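Local coordinates for short chain dehydrogenase (Rhodopseudomonas palustris, PDB 3H7A), which is a short-chain dehydrogenase that probably oxidises or reduces its substrate with a nicotinamide dinucleotide cofactor, at residues G92-F97 against S150-F155. Numbering follows the deposited sequence.
Sequences GANVNF and SGFAAF
Phe97 N donates a 2.8 Å hydrogen bond to Gly151 O where the extended loop 92-97 runs over the start of helix 153-173, Val95 above Phe155 and Phe97 above Gly151. In this Rossmann fold of the short-chain dehydrogenase family, the loop leads from strand 84-89 to helix 104-132, and the contact ties it to the N-terminal end of helix 153-173, which follows strand 135-142. Gly151 O also receives the CA-H of Asn96, and Gly151 CA returns a CA-H...O contact to Phe97 O at 3.2 Å. Two waters complete the seam: one joins Val95 O to Phe155 N, the other Phe97 O to Ala153 N, so the N-H groups of Ala153 and Phe155 each reach a loop carbonyl through one water. The Phe155 ring lies flat under the loop, its CG set anti to the backbone N (chi1 -173°). Asn94 CA sits over the ring centre, 3.7 Å from the centroid, in a CH-pi contact, while Ala93 CB touches CE1 at 4.0 Å. The Asn94 amide leans over CE2 with its plane 28° from that of the ring. An alanine in place of Phe155 would probably leave Asn94 CA and Ala93 CB without the surface they rest on and the loop freer to shift. Phe152, at the N-cap position, meets both asparagines: Asn94 OD1 approaches CE1 at the ring edge, and Asn96 comes over one face. Ser168 of the second subunit also packs on Phe152. Asn96 ND2 hangs 3.2 Å above the centre of the Phe152 ring, its amide perpendicular to the ring, and gives a hydrogen bond to a lone pair of Ser150 O, with an N-H...O angle of 156°.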
# COMPACT_ATOMS: atom_id res chain seq x y z
N GLY B 92 15.88 -4.58 -16.77
CA GLY B 92 16.34 -4.20 -15.44
C GLY B 92 17.32 -3.04 -15.52
O GLY B 92 17.40 -2.37 -16.55
N ALA B 93 18.06 -2.83 -14.43
CA ALA B 93 18.98 -1.68 -14.28
C ALA B 93 19.41 -1.44 -12.83
O ALA B 93 19.63 -0.29 -12.45
CB ALA B 93 18.34 -0.36 -14.81
N ASN B 94 19.49 -2.49 -12.01
CA ASN B 94 19.74 -2.29 -10.58
C ASN B 94 21.07 -1.58 -10.31
O ASN B 94 22.14 -2.15 -10.53
CB ASN B 94 19.64 -3.60 -9.79
CG ASN B 94 19.42 -3.37 -8.28
OD1 ASN B 94 20.03 -2.49 -7.68
ND2 ASN B 94 18.54 -4.17 -7.69
N VAL B 95 20.98 -0.31 -9.90
CA VAL B 95 22.14 0.50 -9.51
C VAL B 95 21.85 1.27 -8.23
O VAL B 95 20.71 1.62 -7.95
CB VAL B 95 22.59 1.50 -10.62
CG1 VAL B 95 23.10 0.76 -11.84
CG2 VAL B 95 21.47 2.47 -11.01
N ASN B 96 22.90 1.54 -7.45
CA ASN B 96 22.75 2.22 -6.18
C ASN B 96 23.79 3.32 -6.07
O ASN B 96 24.97 3.06 -6.22
CB ASN B 96 22.92 1.21 -5.03
CG ASN B 96 22.63 1.81 -3.65
OD1 ASN B 96 23.44 2.53 -3.09
ND2 ASN B 96 21.46 1.49 -3.11
N PHE B 97 23.36 4.56 -5.83
CA PHE B 97 24.28 5.64 -5.56
C PHE B 97 23.65 6.52 -4.51
O PHE B 97 22.48 6.84 -4.64
CB PHE B 97 24.51 6.53 -6.79
CG PHE B 97 25.19 5.85 -7.93
CD1 PHE B 97 26.59 5.85 -8.02
CD2 PHE B 97 24.45 5.26 -8.95
CE1 PHE B 97 27.23 5.24 -9.09
CE2 PHE B 97 25.09 4.64 -10.03
CZ PHE B 97 26.48 4.62 -10.09
N SER B 150 17.60 3.67 0.58
CA SER B 150 18.74 4.56 0.51
C SER B 150 19.66 4.15 -0.64
O SER B 150 20.09 3.00 -0.75
CB SER B 150 19.49 4.54 1.83
OG SER B 150 20.66 5.34 1.77
N GLY B 151 19.95 5.12 -1.51
CA GLY B 151 20.87 4.90 -2.62
C GLY B 151 20.11 4.57 -3.90
O GLY B 151 20.70 4.53 -4.98
N PHE B 152 18.80 4.36 -3.78
CA PHE B 152 18.01 3.87 -4.92
C PHE B 152 17.18 4.93 -5.65
O PHE B 152 16.27 4.56 -6.40
CB PHE B 152 17.12 2.72 -4.46
CG PHE B 152 17.86 1.45 -4.22
CD1 PHE B 152 18.47 0.78 -5.27
CD2 PHE B 152 17.94 0.91 -2.95
CE1 PHE B 152 19.17 -0.39 -5.06
CE2 PHE B 152 18.64 -0.28 -2.72
CZ PHE B 152 19.26 -0.92 -3.77
N ALA B 153 17.49 6.22 -5.46
CA ALA B 153 16.67 7.28 -6.09
C ALA B 153 16.50 7.15 -7.60
O ALA B 153 15.39 7.32 -8.11
CB ALA B 153 17.14 8.70 -5.70
N ALA B 154 17.57 6.83 -8.33
CA ALA B 154 17.45 6.70 -9.78
C ALA B 154 16.68 5.45 -10.20
O ALA B 154 15.80 5.52 -11.06
CB ALA B 154 18.82 6.76 -10.47
N PHE B 155 17.04 4.31 -9.62
CA PHE B 155 16.41 3.04 -9.96
C PHE B 155 14.93 2.94 -9.54
O PHE B 155 14.07 2.56 -10.34
CB PHE B 155 17.23 1.88 -9.38
CG PHE B 155 16.78 0.51 -9.82
CD1 PHE B 155 16.62 0.20 -11.16
CD2 PHE B 155 16.51 -0.48 -8.88
CE1 PHE B 155 16.20 -1.08 -11.56
CE2 PHE B 155 16.09 -1.76 -9.27
CZ PHE B 155 15.95 -2.07 -10.61
O HOH W 1 19.57 4.07 -8.20
O HOH W 2 19.75 7.69 -4.11